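Side-chain contacts in putative nucleoprotein (Infectious salmon anemia virus, PDB 4EWC), which encapsidates the negative-strand viral RNA and protects it from nucleases, forming the ribonucleoprotein that serves as template for transcription and replication: residues Gln259-Ala262 and Leu263-Ser267; Thr349-Gln352 and Arg353-Ser357. All coordinates share one frame; numbering follows the deposited sequence.

Contact 1 of 2, residues Gln259-Ala262 and Leu263-Ser267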
loop_
_atom_site.group_PDB
_atom_site.type_symbol
_atom_site.label_atom_id
_atom_site.label_comp_id
_atom_site.label_asym_id
_atom_site.label_seq_id
_atom_site.Cartn_x
_atom_site.Cartn_y
_atom_site.Cartn_z
ATOM N N GLN A 259 -11.329 -14.870 30.865
ATOM C CA GLN A 259 -10.203 -14.754 29.942
ATOM C C GLN A 259 -10.644 -14.968 28.487
ATOM O O GLN A 259 -10.282 -14.193 27.607
ATOM C CB GLN A 259 -9.090 -15.743 30.311
ATOM C CG GLN A 259 -8.392 -15.427 31.600
ATOM C CD GLN A 259 -7.340 -16.466 31.953
ATOM O OE1 GLN A 259 -7.625 -17.661 31.978
ATOM N NE2 GLN A 259 -6.124 -16.019 32.227
ATOM N N CYS A 260 -11.421 -16.022 28.256
ATOM C CA CYS A 260 -11.989 -16.318 26.949
ATOM C C CYS A 260 -12.903 -15.209 26.424
ATOM O O CYS A 260 -12.850 -14.825 25.245
ATOM C CB CYS A 260 -12.777 -17.642 27.013
ATOM S SG CYS A 260 -11.758 -19.124 27.373
HETATM N N MSE A 261 -13.744 -14.684 27.303
HETATM C CA MSE A 261 -14.626 -13.591 26.911
HETATM C C MSE A 261 -13.813 -12.324 26.565
HETATM O O MSE A 261 -14.135 -11.620 25.636
HETATM C CB MSE A 261 -15.691 -13.350 27.982
HETATM C CG MSE A 261 -16.744 -14.448 28.022
HETATM SE SE MSE A 261 -17.870 -14.351 26.381
HETATM C CE MSE A 261 -18.690 -12.646 26.723
ATOM N N ALA A 262 -12.724 -12.087 27.277
ATOM C CA ALA A 262 -11.827 -11.007 26.915
ATOM C C ALA A 262 -11.223 -11.198 25.520
ATOM O O ALA A 262 -11.114 -10.245 24.749
ATOM C CB ALA A 262 -10.720 -10.836 27.961
ATOM N N LEU A 263 -10.849 -12.427 25.186
ATOM C CA LEU A 263 -10.212 -12.702 23.901
ATOM C C LEU A 263 -11.204 -12.553 22.762
ATOM O O LEU A 263 -10.885 -11.990 21.700
ATOM C CB LEU A 263 -9.588 -14.100 23.894
ATOM C CG LEU A 263 -8.383 -14.236 24.828
ATOM C CD1 LEU A 263 -7.917 -15.689 24.939
ATOM C CD2 LEU A 263 -7.257 -13.356 24.315
ATOM N N ILE A 264 -12.407 -13.065 23.002
ATOM C CA ILE A 264 -13.502 -12.991 22.033
ATOM C C ILE A 264 -14.103 -11.575 21.917
ATOM O O ILE A 264 -14.374 -11.078 20.817
ATOM C CB ILE A 264 -14.591 -14.036 22.380
ATOM C CG1 ILE A 264 -13.948 -15.421 22.453
ATOM C CG2 ILE A 264 -15.718 -14.042 21.366
ATOM C CD1 ILE A 264 -14.907 -16.541 22.864
HETATM N N MSE A 265 -14.303 -10.913 23.048
HETATM C CA MSE A 265 -14.774 -9.530 22.981
HETATM C C MSE A 265 -13.776 -8.601 22.282
HETATM O O MSE A 265 -14.203 -7.726 21.536
HETATM C CB MSE A 265 -15.294 -8.996 24.336
HETATM C CG MSE A 265 -16.532 -9.749 24.883
HETATM SE SE MSE A 265 -18.088 -9.868 23.660
HETATM C CE MSE A 265 -17.512 -11.090 22.281
ATOM N N LYS A 266 -12.473 -8.827 22.475
ATOM C CA LYS A 266 -11.465 -8.086 21.720
ATOM C C LYS A 266 -11.696 -8.172 20.210
ATOM O O LYS A 266 -11.565 -7.184 19.488
ATOM C CB LYS A 266 -10.030 -8.501 22.057
ATOM C CG LYS A 266 -8.963 -7.660 21.341
ATOM C CD LYS A 266 -7.524 -8.035 21.730
ATOM C CE LYS A 266 -6.466 -7.156 21.026
ATOM N NZ LYS A 266 -6.521 -5.741 21.456
ATOM N N SER A 267 -12.068 -9.348 19.728
ATOM C CA SER A 267 -12.285 -9.520 18.300
ATOM C C SER A 267 -13.575 -8.828 17.843
ATOM O O SER A 267 -13.571 -8.067 16.882
ATOM C CB SER A 267 -12.291 -10.986 17.946
ATOM O OG SER A 267 -11.019 -11.549 18.103
#

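Contact 2 of 2, residues Thr349-Gln352 and Arg353-Ser357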
loop_
_atom_site.group_PDB
_atom_site.type_symbol
_atom_site.label_atom_id
_atom_site.label_comp_id
_atom_site.label_asym_id
_atom_site.label_seq_id
_atom_site.Cartn_x
_atom_site.Cartn_y
_atom_site.Cartn_z
ATOM N N THR A 349 11.268 -3.587 25.090
ATOM C CA THR A 349 12.636 -3.136 24.975
ATOM C C THR A 349 13.072 -2.516 26.293
ATOM O O THR A 349 12.245 -2.014 27.053
ATOM C CB THR A 349 12.832 -2.117 23.833
ATOM O OG1 THR A 349 12.206 -0.870 24.174
ATOM C CG2 THR A 349 12.274 -2.656 22.517
ATOM N N GLU A 350 14.373 -2.557 26.562
ATOM C CA GLU A 350 14.914 -2.071 27.832
ATOM C C GLU A 350 14.730 -0.576 27.935
ATOM O O GLU A 350 14.463 -0.039 29.007
ATOM C CB GLU A 350 16.397 -2.413 27.950
ATOM C CG GLU A 350 17.039 -1.888 29.229
ATOM C CD GLU A 350 16.543 -2.626 30.467
ATOM O OE1 GLU A 350 15.717 -3.549 30.317
ATOM O OE2 GLU A 350 16.979 -2.282 31.582
ATOM N N GLU A 351 14.895 0.081 26.795
ATOM C CA GLU A 351 14.722 1.516 26.704
ATOM C C GLU A 351 13.378 1.961 27.270
ATOM O O GLU A 351 13.301 2.922 28.015
ATOM C CB GLU A 351 14.841 1.947 25.248
ATOM C CG GLU A 351 14.409 3.380 24.978
ATOM C CD GLU A 351 15.367 4.398 25.534
ATOM O OE1 GLU A 351 16.601 4.213 25.385
ATOM O OE2 GLU A 351 14.893 5.399 26.119
ATOM N N GLN A 352 12.317 1.250 26.905
ATOM C CA GLN A 352 10.987 1.560 27.404
ATOM C C GLN A 352 10.853 1.258 28.900
ATOM O O GLN A 352 10.146 1.963 29.620
ATOM C CB GLN A 352 9.953 0.820 26.590
ATOM C CG GLN A 352 9.868 1.355 25.178
ATOM C CD GLN A 352 9.218 0.402 24.177
ATOM O OE1 GLN A 352 9.588 -0.766 24.063
ATOM N NE2 GLN A 352 8.254 0.919 23.427
ATOM N N ARG A 353 11.543 0.217 29.364
ATOM C CA ARG A 353 11.494 -0.175 30.774
ATOM C C ARG A 353 12.079 0.911 31.683
ATOM O O ARG A 353 11.443 1.306 32.658
ATOM C CB ARG A 353 12.188 -1.530 31.010
ATOM C CG ARG A 353 11.473 -2.689 30.343
ATOM C CD ARG A 353 11.984 -4.054 30.790
ATOM N NE ARG A 353 11.619 -5.072 29.808
ATOM C CZ ARG A 353 12.423 -5.507 28.842
ATOM N NH1 ARG A 353 13.665 -5.047 28.755
ATOM N NH2 ARG A 353 11.989 -6.414 27.971
ATOM N N LEU A 354 13.287 1.378 31.364
ATOM C CA LEU A 354 13.910 2.484 32.081
ATOM C C LEU A 354 13.026 3.707 32.001
ATOM O O LEU A 354 12.715 4.334 33.011
ATOM C CB LEU A 354 15.286 2.826 31.489
ATOM C CG LEU A 354 16.256 1.651 31.562
ATOM C CD1 LEU A 354 17.591 2.048 30.963
ATOM C CD2 LEU A 354 16.396 1.179 33.007
ATOM N N LEU A 355 12.628 4.035 30.779
ATOM C CA LEU A 355 11.783 5.197 30.512
ATOM C C LEU A 355 10.528 5.157 31.389
ATOM O O LEU A 355 10.195 6.136 32.061
ATOM C CB LEU A 355 11.440 5.236 29.022
ATOM C CG LEU A 355 11.299 6.542 28.256
ATOM C CD1 LEU A 355 12.336 7.581 28.633
ATOM C CD2 LEU A 355 11.379 6.244 26.759
ATOM N N THR A 356 9.854 4.012 31.389
ATOM C CA THR A 356 8.731 3.764 32.293
ATOM C C THR A 356 9.064 4.009 33.782
ATOM O O THR A 356 8.309 4.660 34.502
ATOM C CB THR A 356 8.193 2.315 32.129
ATOM O OG1 THR A 356 7.673 2.133 30.807
ATOM C CG2 THR A 356 7.104 2.010 33.161
ATOM N N SER A 357 10.188 3.476 34.246
ATOM C CA SER A 357 10.569 3.641 35.648
ATOM C C SER A 357 10.930 5.086 35.945
ATOM O O SER A 357 10.749 5.561 37.062
ATOM C CB SER A 357 11.736 2.739 36.010
ATOM O OG SER A 357 11.343 1.382 36.062
#

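Contact 1 of 2, residues Gln259-Ala262 and Leu263-Ser267
Four successive i to i+4 backbone hydrogen bonds join Q259-A262 to L263-S267, from L263 N to Q259 O, I264 N to C260 O, M265 N to M261 O and K266 N to A262 O. Side-chain contact along this turn rests on M261 and M265, both selenomethionines, which lie side by side and point the same way. The terminal methyl CE of M261 meets M265 CG at 4.1 Å. M261 reaches it because its chain folds back at chi2 (-69°) and chi3 (-66°), bringing its end closer to M265 than its root suggests. L263 CG and the CG1 branch of I264, each beside its own backbone N, lie by carbonyl oxygens of the preceding turn, L263 CG 3.4 Å from Q259 O and I264 CG1 3.1 Å from C260 O. The segments lie in the C-terminal two-thirds of helix 253-269 and are largely buried, packing on neighbouring helices: M261, I264 and M265 all touch M181 of helix 174-188, C260 and I264 L147 of helix 142-162, and M261 and A262 Y304. The chain of K266 is extended as far as CE and carries NZ away from the turn, to a salt bridge with E296 and a hydrogen bond to the carbonyl oxygen of C311.

Contact 2 of 2, residues Thr349-Gln352 and Arg353-Ser357
E350 and R353 meet at the start of helix 350-358 in a salt bridge, E350 OE1 lying 3.0 Å from R353 NH1. The side chains cross at about a right angle, with carboxylate and guanidinium planes 48° apart; OE1 nevertheless sits in the guanidinium plane, and NH1 approaches it nearly along the C-O axis. E350 bends at chi2 (70°) to bring its carboxylate round to this edge, while R353 runs extended from CG to NE back past the first turn, placing one guanidinium face over T349 O. This pair belongs to the more exposed side, where L354 CD2 also lies 3.8 Å from E350 OE2.

Q352 and T356, by contrast, are buried. The carbonyl oxygen of Q352 accepts two bonds, from T356 N and T356 OG1, each 2.7 Å long, and the two donors arrive from opposite faces of the carbonyl plane. With OG1 beside its own backbone N (chi1 -63°), T356 turns its hydroxyl back to that oxygen, and its side chain touches L375 and V343. Q352 NE2 binds the carbonyl oxygen of D382, and the Q352 side chain touches F379 of helix 369-381. E351 OE2 is 3.7 Å from L355 CD2, and both residues touch L552 and I556 of helix 550-564.

At the first turn, T349 OG1 donates to Q352 OE1 at 2.6 Å and accepts a weak bond from Q352 N at 3.5 Å. T349 is thus the N-cap that opens helix 350-358, within the helical-bundle region of the nucleoprotein.

Contacts 1 and 2 follow one another along the chain and belong to separate helices, 253-269 and 350-358. Their centres are 28 Å apart and their nearest atoms about 16 Å, so neither touches the other. Contact 1 is the more central, its centre about 12 Å from that of the chain, against about 26 Å for contact 2. The first is packing of mostly buried, largely apolar side chains, whereas the second combines a helix start with a surface ion pair. Their surroundings differ too: helices 142-162 and 174-188 border contact 1, while helices 334-346, 369-381 and 550-564 border contact 2.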